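Local structure of exported gluconolactonase (Xanthomonas campestris pv. campestris, 3DR2) at residues L70-D75 against Q288-I293; C5-A10 against G66-G71; G105-T110 against D163-H168; R98-E103 against G142-T147. The protein catalyses the hydrolysis of gluconolactone to gluconate, as a calcium-binding, dimeric six-bladed beta-propeller enzyme of the SMP-30 family. All coordinates share one frame; numbering follows the deposited sequence.

Contact 1 (L70-D75 against Q288-I293); sequences LGWRED and QQRLFI
Arg290 and Phe292 reach across a seam between two blades of the six-bladed beta-propeller to meet Trp72 and Glu74. Strand 290-295 belongs to one antiparallel sheet and strand 68-73 to the next, so side chains alone bridge the gap; the CA atoms of Trp72 and Phe292 are 10.5 Å apart. Arg290 comes first along the strand. A bend in its chain at chi3 (-66°) brings the guanidinium end-on to the carboxylate of Glu74. Its NH1 and NH2 both bond to OE2 of Glu74, each at 3.0 Å, forming a salt bridge that lies near the guanidinium plane. Because the two donors share one acceptor, both bonds are bent, with N-H...O angles near 140°. NH2 approaches OE2 almost in line with its C-O bond, while NH1 comes from the anti side, somewhat out of the carboxylate plane. OE1 of Glu74 is taken by Arg57 and NE of Arg290 by Asp285, so the bridge is one link in a longer chain of charges. The same Arg290 NH1 also lies at the edge of the Trp72 indole, 3.9 Å from CH2. Two residues on, Phe292 packs deeper, beside Leu40 and Leu59, which also touch Trp72. The two rings meet obliquely, their planes 59° apart, and Trp72 CZ3 lies 3.7 Å from Phe292 CE1, at the edge of the phenyl ring.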
# COMPACT_ATOMS: atom_id res chain seq x y z
N LEU A 70 -4.38 -8.02 9.48
CA LEU A 70 -4.47 -9.42 9.07
C LEU A 70 -4.39 -10.38 10.25
O LEU A 70 -3.91 -10.03 11.32
CB LEU A 70 -3.34 -9.74 8.10
CG LEU A 70 -3.26 -8.78 6.91
CD1 LEU A 70 -1.97 -8.98 6.15
CD2 LEU A 70 -4.47 -9.00 6.00
N GLY A 71 -4.86 -11.61 10.02
CA GLY A 71 -4.83 -12.62 11.05
C GLY A 71 -4.30 -13.94 10.53
O GLY A 71 -4.86 -14.53 9.60
N TRP A 72 -3.20 -14.41 11.12
CA TRP A 72 -2.60 -15.68 10.72
C TRP A 72 -3.18 -16.78 11.60
O TRP A 72 -3.09 -16.71 12.82
CB TRP A 72 -1.08 -15.63 10.93
CG TRP A 72 -0.39 -16.94 10.69
CD1 TRP A 72 -0.05 -17.48 9.48
CD2 TRP A 72 0.02 -17.88 11.69
NE1 TRP A 72 0.57 -18.70 9.67
CE2 TRP A 72 0.62 -18.97 11.01
CE3 TRP A 72 -0.05 -17.90 13.09
CZ2 TRP A 72 1.14 -20.07 11.69
CZ3 TRP A 72 0.47 -19.01 13.76
CH2 TRP A 72 1.06 -20.08 13.06
N ARG A 73 -3.77 -17.79 10.96
CA ARG A 73 -4.36 -18.94 11.66
C ARG A 73 -3.29 -20.03 11.70
O ARG A 73 -2.44 -20.11 10.83
CB ARG A 73 -5.59 -19.45 10.91
CG ARG A 73 -6.54 -18.36 10.41
CD ARG A 73 -7.03 -17.42 11.50
NE ARG A 73 -8.13 -16.59 11.01
CZ ARG A 73 -8.88 -15.79 11.76
NH1 ARG A 73 -8.64 -15.67 13.07
NH2 ARG A 73 -9.89 -15.13 11.22
N GLU A 74 -3.34 -20.89 12.71
CA GLU A 74 -2.32 -21.92 12.84
C GLU A 74 -2.20 -22.94 11.70
O GLU A 74 -1.21 -23.66 11.62
CB GLU A 74 -2.47 -22.62 14.19
CG GLU A 74 -2.30 -21.64 15.36
CD GLU A 74 -2.27 -22.32 16.71
OE1 GLU A 74 -3.25 -23.01 17.05
OE2 GLU A 74 -1.26 -22.15 17.43
N ASP A 75 -3.20 -23.00 10.81
CA ASP A 75 -3.12 -23.93 9.69
C ASP A 75 -2.48 -23.22 8.49
O ASP A 75 -2.40 -23.77 7.39
CB ASP A 75 -4.51 -24.48 9.34
CG ASP A 75 -5.40 -23.45 8.68
OD1 ASP A 75 -5.28 -22.25 9.02
OD2 ASP A 75 -6.22 -23.85 7.83
N GLN A 288 5.35 -18.49 24.40
CA GLN A 288 6.67 -17.96 24.09
C GLN A 288 7.52 -19.09 23.49
O GLN A 288 8.71 -19.23 23.80
CB GLN A 288 7.34 -17.35 25.33
CG GLN A 288 6.46 -16.33 26.05
CD GLN A 288 7.22 -15.31 26.88
OE1 GLN A 288 8.33 -15.56 27.36
NE2 GLN A 288 6.61 -14.14 27.07
N GLN A 289 6.90 -19.88 22.64
CA GLN A 289 7.56 -20.99 21.96
C GLN A 289 7.70 -20.68 20.48
O GLN A 289 8.31 -21.44 19.73
CB GLN A 289 6.78 -22.29 22.13
CG GLN A 289 6.93 -22.93 23.51
CD GLN A 289 8.32 -23.47 23.76
OE1 GLN A 289 8.69 -23.74 24.90
NE2 GLN A 289 9.09 -23.67 22.70
N ARG A 290 7.12 -19.56 20.05
CA ARG A 290 7.21 -19.14 18.66
C ARG A 290 7.40 -17.64 18.61
O ARG A 290 6.64 -16.90 19.24
CB ARG A 290 5.93 -19.52 17.89
CG ARG A 290 5.73 -21.02 17.68
CD ARG A 290 4.37 -21.31 17.07
NE ARG A 290 3.29 -20.97 18.00
CZ ARG A 290 1.99 -21.11 17.74
NH1 ARG A 290 1.58 -21.59 16.57
NH2 ARG A 290 1.10 -20.80 18.67
N LEU A 291 8.43 -17.20 17.90
CA LEU A 291 8.71 -15.78 17.76
C LEU A 291 8.23 -15.32 16.40
O LEU A 291 8.67 -15.84 15.37
CB LEU A 291 10.22 -15.52 17.86
CG LEU A 291 10.66 -14.08 17.57
CD1 LEU A 291 10.29 -13.17 18.74
CD2 LEU A 291 12.16 -14.05 17.31
N PHE A 292 7.32 -14.35 16.39
CA PHE A 292 6.79 -13.80 15.14
C PHE A 292 7.50 -12.48 14.86
O PHE A 292 7.68 -11.65 15.75
CB PHE A 292 5.28 -13.57 15.27
CG PHE A 292 4.49 -14.84 15.48
CD1 PHE A 292 3.98 -15.53 14.39
CD2 PHE A 292 4.26 -15.34 16.75
CE1 PHE A 292 3.26 -16.72 14.56
CE2 PHE A 292 3.54 -16.52 16.94
CZ PHE A 292 3.04 -17.21 15.84
N ILE A 293 7.90 -12.29 13.60
CA ILE A 293 8.61 -11.08 13.19
C ILE A 293 7.98 -10.46 11.94
O ILE A 293 7.70 -11.17 10.98
CB ILE A 293 10.08 -11.40 12.87
CG1 ILE A 293 10.71 -12.21 14.00
CG2 ILE A 293 10.86 -10.11 12.63
CD1 ILE A 293 12.10 -12.73 13.67

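Contact 2 (C5-A10 against G66-G71)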
# COMPACT_ATOMS: atom_id res chain seq x y z
N CYS A 5 -11.93 -11.13 3.59
CA CYS A 5 -11.50 -12.17 2.67
C CYS A 5 -10.22 -12.88 3.08
O CYS A 5 -9.45 -12.40 3.91
CB CYS A 5 -11.36 -11.63 1.24
SG CYS A 5 -9.89 -10.62 0.85
N ARG A 6 -10.03 -14.07 2.53
CA ARG A 6 -8.86 -14.88 2.82
C ARG A 6 -7.77 -14.48 1.83
O ARG A 6 -7.96 -14.59 0.62
CB ARG A 6 -9.18 -16.36 2.65
CG ARG A 6 -8.01 -17.28 2.94
CD ARG A 6 -8.19 -18.61 2.25
NE ARG A 6 -9.44 -19.26 2.64
CZ ARG A 6 -9.89 -20.40 2.13
NH1 ARG A 6 -11.03 -20.91 2.55
NH2 ARG A 6 -9.19 -21.02 1.18
N VAL A 7 -6.63 -14.01 2.34
CA VAL A 7 -5.53 -13.59 1.47
C VAL A 7 -4.42 -14.63 1.30
O VAL A 7 -3.51 -14.43 0.51
CB VAL A 7 -4.93 -12.24 1.94
CG1 VAL A 7 -5.93 -11.11 1.67
CG2 VAL A 7 -4.60 -12.30 3.42
N ARG A 8 -4.50 -15.72 2.07
CA ARG A 8 -3.54 -16.82 1.94
C ARG A 8 -4.26 -18.10 2.33
O ARG A 8 -4.83 -18.19 3.41
CB ARG A 8 -2.31 -16.65 2.85
CG ARG A 8 -1.25 -17.74 2.61
CD ARG A 8 -0.21 -17.80 3.73
NE ARG A 8 0.92 -18.69 3.44
CZ ARG A 8 0.94 -20.00 3.63
NH1 ARG A 8 -0.13 -20.63 4.12
NH2 ARG A 8 2.03 -20.70 3.36
N PRO A 9 -4.26 -19.10 1.44
CA PRO A 9 -4.94 -20.35 1.78
C PRO A 9 -4.15 -21.12 2.83
O PRO A 9 -2.97 -20.85 3.04
CB PRO A 9 -5.00 -21.09 0.45
CG PRO A 9 -3.77 -20.61 -0.26
CD PRO A 9 -3.78 -19.12 0.05
N ALA A 10 -4.80 -22.07 3.50
CA ALA A 10 -4.12 -22.87 4.50
C ALA A 10 -2.97 -23.55 3.77
O ALA A 10 -3.04 -23.78 2.56
CB ALA A 10 -5.07 -23.91 5.07
N GLY A 66 -1.03 -1.05 3.26
CA GLY A 66 -2.13 -1.70 2.57
C GLY A 66 -3.46 -1.47 3.28
O GLY A 66 -4.51 -1.89 2.79
N ARG A 67 -3.40 -0.82 4.44
CA ARG A 67 -4.58 -0.50 5.22
C ARG A 67 -5.46 -1.69 5.59
O ARG A 67 -6.67 -1.71 5.36
CB ARG A 67 -5.39 0.57 4.48
CG ARG A 67 -4.51 1.74 4.07
CD ARG A 67 -5.24 2.79 3.24
NE ARG A 67 -6.24 3.51 4.02
CZ ARG A 67 -6.84 4.63 3.61
NH1 ARG A 67 -6.54 5.14 2.42
NH2 ARG A 67 -7.74 5.22 4.38
N ARG A 68 -4.82 -2.68 6.20
CA ARG A 68 -5.50 -3.88 6.66
C ARG A 68 -4.87 -4.38 7.94
O ARG A 68 -3.71 -4.10 8.21
CB ARG A 68 -5.38 -5.00 5.63
CG ARG A 68 -6.30 -4.92 4.43
CD ARG A 68 -5.98 -6.06 3.49
NE ARG A 68 -7.03 -6.30 2.49
CZ ARG A 68 -6.80 -6.84 1.30
NH1 ARG A 68 -5.57 -7.18 0.96
NH2 ARG A 68 -7.80 -7.05 0.46
N VAL A 69 -5.66 -5.11 8.73
CA VAL A 69 -5.17 -5.76 9.93
C VAL A 69 -5.44 -7.22 9.56
O VAL A 69 -6.59 -7.60 9.32
CB VAL A 69 -5.97 -5.40 11.19
CG1 VAL A 69 -5.60 -6.36 12.31
CG2 VAL A 69 -5.64 -3.97 11.62
N LEU A 70 -4.38 -8.02 9.48
CA LEU A 70 -4.47 -9.42 9.07
C LEU A 70 -4.39 -10.38 10.25
O LEU A 70 -3.91 -10.03 11.32
CB LEU A 70 -3.34 -9.74 8.10
CG LEU A 70 -3.26 -8.78 6.91
CD1 LEU A 70 -1.97 -8.98 6.15
CD2 LEU A 70 -4.47 -9.00 6.00
N GLY A 71 -4.86 -11.61 10.02
CA GLY A 71 -4.83 -12.62 11.05
C GLY A 71 -4.30 -13.94 10.53
O GLY A 71 -4.86 -14.53 9.60
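Val7 packs against Arg68 and Leu70 across the outer part of a propeller blade. Strand 6-8 is the outermost strand of this antiparallel sheet within the chain, and strand 78-83 runs between it and strand 68-73, which is why side chains make the whole contact. A classic beta bulge, with Val7 and Arg8 both facing Val78, marks the corner in the outermost strand. With chi1 at -70°, Val7 sets CG1 anti to its carbonyl carbon, and its two methyls go to different partners. CG1 lies over one face of the Arg68 guanidinium, 4.0 Å from NH1; CG2 meets CD2 of Leu70 at 4.2 Å, the two side chains crossing at about a right angle. Tyr41 touches both Val7 and Leu70. Arg68 follows directly after Arg67 in a G1 beta bulge facing Asp63. It is extended from CG to NE (chi2 177°), long enough to carry its guanidinium past the valine to the dimer interface. There NH1 and NH2 bond to the carbonyls of Pro156 and Gly159 of the second subunit, while NE is paired with Asp83 of its own chain. These bonds fix the guanidinium's rotation and leave a flat face for the methyl. Cys5, disulfide-linked to Cys160 of the second subunit, closes the row, its SG 4.2 Å from NH2 of Arg68.

Contact 3 (G105-T110 against D163-H168); sequences GRRAIT and DPELAH
Arg107, at a G1 beta bulge in the hairpin between strands 99-103 and 108-112, reaches toward Asp163, Pro164 and Glu165 in the long loop between strands 144-147 and 169-174. Both Arg107 and Ala108 face Glu103 in the bulge, and Arg107 takes the positive phi of its first position. The approach is loose: NH2 of Arg107 comes no nearer than 4.2 Å to the backbone N of Glu165, and lies equally far from its CG. Two waters do the joining, both at the edge of the guanidinium and in its plane. Water 2 accepts from NH1 of Arg107 at 2.8 Å and donates to the carbonyl O of Asp163 at 2.7 Å. Water 1 accepts from Glu165 N at 2.7 Å and, more weakly, from Arg107 NH2 at 3.0 Å. In the propeller, hairpin and loop belong to successive blades, so this is a solvent-mediated bridge between them. A bend at chi3 (64°) swings the end of the arginine across the gap, and its NE bonds to the carbonyl of Leu130. Glu165 stays extended beyond CG, and its OE2 bonds to the backbone N of Arg129. Its carboxylate is turned 77° from the guanidinium plane, and OE1 remains 4.7 Å from NH2 of Arg107, a separation that may allow some electrostatic attraction, though the charged atoms are not in contact.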
# COMPACT_ATOMS: atom_id res chain seq x y z
N GLY A 105 -4.10 7.20 10.86
CA GLY A 105 -5.13 7.99 10.22
C GLY A 105 -6.06 8.73 11.17
O GLY A 105 -6.19 9.96 11.08
N ARG A 106 -6.71 8.00 12.06
CA ARG A 106 -7.61 8.64 13.01
C ARG A 106 -6.82 9.30 14.15
O ARG A 106 -7.40 9.99 14.99
CB ARG A 106 -8.62 7.63 13.56
CG ARG A 106 -9.72 7.29 12.55
CD ARG A 106 -10.94 6.64 13.19
NE ARG A 106 -10.74 5.23 13.49
CZ ARG A 106 -11.68 4.42 13.96
NH1 ARG A 106 -11.41 3.15 14.20
NH2 ARG A 106 -12.90 4.89 14.20
N ARG A 107 -5.51 9.08 14.14
CA ARG A 107 -4.60 9.63 15.15
C ARG A 107 -5.15 9.33 16.54
O ARG A 107 -5.39 10.23 17.35
CB ARG A 107 -4.44 11.15 14.92
CG ARG A 107 -3.81 11.45 13.56
CD ARG A 107 -3.94 12.91 13.13
NE ARG A 107 -3.23 13.84 14.01
CZ ARG A 107 -3.14 15.15 13.79
NH1 ARG A 107 -3.71 15.69 12.73
NH2 ARG A 107 -2.50 15.92 14.66
N ALA A 108 -5.32 8.05 16.82
CA ALA A 108 -5.90 7.64 18.09
C ALA A 108 -5.68 6.18 18.42
O ALA A 108 -5.09 5.43 17.65
CB ALA A 108 -7.39 7.94 18.07
N ILE A 109 -6.17 5.81 19.60
CA ILE A 109 -6.13 4.44 20.08
C ILE A 109 -7.57 3.96 19.95
O ILE A 109 -8.50 4.62 20.43
CB ILE A 109 -5.74 4.36 21.57
CG1 ILE A 109 -4.34 4.94 21.78
CG2 ILE A 109 -5.80 2.91 22.04
CD1 ILE A 109 -3.24 4.21 21.02
N THR A 110 -7.77 2.82 19.29
CA THR A 110 -9.12 2.27 19.11
C THR A 110 -9.16 0.82 19.60
O THR A 110 -8.12 0.23 19.88
CB THR A 110 -9.53 2.32 17.62
OG1 THR A 110 -8.69 1.45 16.85
CG2 THR A 110 -9.41 3.74 17.08
N ASP A 163 0.34 19.34 10.25
CA ASP A 163 1.24 19.89 11.24
C ASP A 163 0.69 19.40 12.57
O ASP A 163 -0.51 19.48 12.81
CB ASP A 163 1.23 21.42 11.21
CG ASP A 163 1.94 21.98 10.00
OD1 ASP A 163 3.14 21.67 9.81
OD2 ASP A 163 1.30 22.74 9.23
N PRO A 164 1.56 18.86 13.44
CA PRO A 164 1.12 18.36 14.74
C PRO A 164 0.50 19.46 15.60
O PRO A 164 0.86 20.63 15.47
CB PRO A 164 2.40 17.79 15.34
CG PRO A 164 3.46 18.66 14.75
CD PRO A 164 3.02 18.76 13.30
N GLU A 165 -0.44 19.08 16.46
CA GLU A 165 -1.09 20.03 17.35
C GLU A 165 -0.39 20.01 18.71
O GLU A 165 -0.53 20.93 19.51
CB GLU A 165 -2.57 19.66 17.54
CG GLU A 165 -3.38 19.68 16.26
CD GLU A 165 -4.87 19.47 16.50
OE1 GLU A 165 -5.61 19.29 15.51
OE2 GLU A 165 -5.31 19.49 17.67
N LEU A 166 0.35 18.94 18.97
CA LEU A 166 1.09 18.79 20.21
C LEU A 166 2.56 19.14 19.96
O LEU A 166 3.09 18.86 18.89
CB LEU A 166 0.97 17.36 20.74
CG LEU A 166 -0.45 16.84 20.99
CD1 LEU A 166 -0.40 15.41 21.50
CD2 LEU A 166 -1.14 17.73 22.01
N ALA A 167 3.20 19.74 20.96
CA ALA A 167 4.61 20.13 20.84
C ALA A 167 5.51 19.11 21.52
O ALA A 167 6.57 19.45 22.05
CB ALA A 167 4.82 21.51 21.44
N HIS A 168 5.08 17.86 21.52
CA HIS A 168 5.85 16.80 22.15
C HIS A 168 5.45 15.44 21.60
O HIS A 168 4.31 15.25 21.16
CB HIS A 168 5.65 16.84 23.67
CG HIS A 168 4.21 16.95 24.09
ND1 HIS A 168 3.40 15.84 24.27
CD2 HIS A 168 3.43 18.03 24.33
CE1 HIS A 168 2.19 16.24 24.61
NE2 HIS A 168 2.18 17.56 24.65
O HOH W 1 -0.73 16.42 17.06
O HOH W 2 -2.89 18.29 13.16

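Contact 4 (R98-E103 against G142-T147); sequences RLVHCE and GAIWFT
Val100 and Ile144 point at each other across the gap between two successive propeller blades, and two residues further on Cys102 meets Phe146 less squarely, since only the phenylalanine points across the gap. Strands 99-103 and 144-147 each come second in their own antiparallel sheet and advance in the same sense; with CA atoms 8.6 Å apart at Val100 and Ile144, they face one another through side chains. The first pair slides past in opposite directions. Ile144 is extended beyond CG1 (chi2 171°), which pushes CD1 out to meet CG1 of Val100 at 3.8 Å, one terminal methyl on another. In the second pair the backbones are slightly closer, 8.0 Å between the CA atoms of Cys102 and Phe146, and the touch is lighter: SG of Cys102 meets CB of Phe146 at 4.4 Å, so the sulfur addresses the root of the side chain. The ring itself is turned elsewhere by a chi1 of 67°, which places CG between the backbone N and the carbonyl carbon. There it meets the ring of Tyr172 at a shallow interplanar angle and packs on Leu181. All four residues are buried and the contact is wholly apolar. Leu136, from strand 136-138, the neighbour of 144-147 in its sheet, touches Val100, Cys102 and Phe146. Within the first blade, strand 99-103 lies between strands 88-93 and 108-112; Val100 touches Ala92 of the one, and Cys102 touches Ile109 of the other, which also packs on Phe146.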
# COMPACT_ATOMS: atom_id res chain seq x y z
N ARG A 98 -9.67 -8.47 23.82
CA ARG A 98 -10.18 -7.58 22.78
C ARG A 98 -8.95 -6.96 22.12
O ARG A 98 -7.94 -6.72 22.79
CB ARG A 98 -11.03 -6.46 23.38
CG ARG A 98 -12.36 -6.90 23.97
CD ARG A 98 -13.05 -5.74 24.66
NE ARG A 98 -12.28 -5.28 25.82
CZ ARG A 98 -12.74 -4.42 26.73
NH1 ARG A 98 -13.96 -3.92 26.62
NH2 ARG A 98 -11.98 -4.08 27.76
N LEU A 99 -9.01 -6.72 20.82
CA LEU A 99 -7.88 -6.12 20.12
C LEU A 99 -7.91 -4.61 20.29
O LEU A 99 -8.96 -3.99 20.15
CB LEU A 99 -7.93 -6.44 18.62
CG LEU A 99 -7.93 -7.90 18.18
CD1 LEU A 99 -7.85 -7.95 16.66
CD2 LEU A 99 -6.75 -8.63 18.80
N VAL A 100 -6.76 -4.03 20.60
CA VAL A 100 -6.63 -2.58 20.72
C VAL A 100 -5.66 -2.18 19.62
O VAL A 100 -4.74 -2.94 19.30
CB VAL A 100 -6.12 -2.15 22.11
CG1 VAL A 100 -7.20 -2.41 23.16
CG2 VAL A 100 -4.86 -2.92 22.47
N HIS A 101 -5.84 -0.98 19.06
CA HIS A 101 -5.02 -0.53 17.94
C HIS A 101 -4.52 0.90 17.99
O HIS A 101 -5.13 1.77 18.61
CB HIS A 101 -5.83 -0.64 16.64
CG HIS A 101 -6.67 -1.88 16.54
ND1 HIS A 101 -6.17 -3.09 16.13
CD2 HIS A 101 -7.98 -2.08 16.80
CE1 HIS A 101 -7.13 -3.99 16.13
NE2 HIS A 101 -8.25 -3.40 16.53
N CYS A 102 -3.40 1.13 17.30
CA CYS A 102 -2.82 2.46 17.13
C CYS A 102 -3.17 2.79 15.69
O CYS A 102 -2.83 2.02 14.79
CB CYS A 102 -1.30 2.42 17.25
SG CYS A 102 -0.69 2.35 18.93
N GLU A 103 -3.84 3.91 15.47
CA GLU A 103 -4.21 4.29 14.11
C GLU A 103 -3.61 5.63 13.69
O GLU A 103 -3.90 6.67 14.29
CB GLU A 103 -5.74 4.34 13.97
CG GLU A 103 -6.40 2.97 14.11
CD GLU A 103 -7.89 2.99 13.85
OE1 GLU A 103 -8.35 3.90 13.14
OE2 GLU A 103 -8.60 2.08 14.33
N GLY A 142 -4.47 -3.42 33.16
CA GLY A 142 -5.41 -3.03 32.12
C GLY A 142 -5.16 -1.71 31.42
O GLY A 142 -5.84 -1.39 30.45
N ALA A 143 -4.20 -0.94 31.91
CA ALA A 143 -3.88 0.34 31.30
C ALA A 143 -3.20 0.12 29.95
O ALA A 143 -2.41 -0.80 29.80
CB ALA A 143 -2.96 1.14 32.22
N ILE A 144 -3.53 0.96 28.98
CA ILE A 144 -2.93 0.86 27.65
C ILE A 144 -1.84 1.93 27.56
O ILE A 144 -2.11 3.11 27.75
CB ILE A 144 -3.97 1.12 26.53
CG1 ILE A 144 -5.03 0.02 26.55
CG2 ILE A 144 -3.28 1.17 25.17
CD1 ILE A 144 -6.19 0.31 25.64
N TRP A 145 -0.61 1.50 27.28
CA TRP A 145 0.52 2.41 27.14
C TRP A 145 0.87 2.49 25.67
O TRP A 145 0.89 1.48 24.98
CB TRP A 145 1.74 1.89 27.90
CG TRP A 145 1.62 1.89 29.39
CD1 TRP A 145 0.78 1.13 30.15
CD2 TRP A 145 2.39 2.67 30.30
NE1 TRP A 145 0.99 1.39 31.49
CE2 TRP A 145 1.98 2.33 31.61
CE3 TRP A 145 3.40 3.63 30.14
CZ2 TRP A 145 2.54 2.92 32.75
CZ3 TRP A 145 3.96 4.22 31.27
CH2 TRP A 145 3.52 3.86 32.56
N PHE A 146 1.18 3.69 25.18
CA PHE A 146 1.52 3.81 23.76
C PHE A 146 2.46 4.97 23.47
O PHE A 146 2.63 5.87 24.28
CB PHE A 146 0.24 3.93 22.93
CG PHE A 146 -0.53 5.21 23.16
CD1 PHE A 146 -0.30 6.33 22.37
CD2 PHE A 146 -1.53 5.27 24.12
CE1 PHE A 146 -1.05 7.49 22.52
CE2 PHE A 146 -2.30 6.43 24.29
CZ PHE A 146 -2.06 7.54 23.49
N THR A 147 3.10 4.91 22.30
CA THR A 147 4.03 5.93 21.85
C THR A 147 3.34 6.82 20.82
O THR A 147 2.52 6.35 20.02
CB THR A 147 5.27 5.31 21.20
OG1 THR A 147 4.86 4.43 20.14
CG2 THR A 147 6.06 4.52 22.23

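In the fold
The four contacts fall into two neighbouring pairs. Contacts 1 and 2, centres 13 Å apart, share Leu70 and Gly71: strand 68-73 thus faces the adjoining blade at one end and the dimer interface at the other. Contacts 3 and 4, centres 14 Å apart, join through the hairpin of strands 99-103 and 108-112, where Thr110 OG1 lies 2.6 Å from Glu103 OE2, probably hydrogen-bonded. Contacts 1 and 3 lie on opposite sides of the chain's centre, about 30 Å between centres. The calcium ligands Glu48, Asn134, Asn191 and Asp242 lie outside every segment, but contact 4 comes near them: Thr147 bonds to the backbone of Asn191 and touches Asn134.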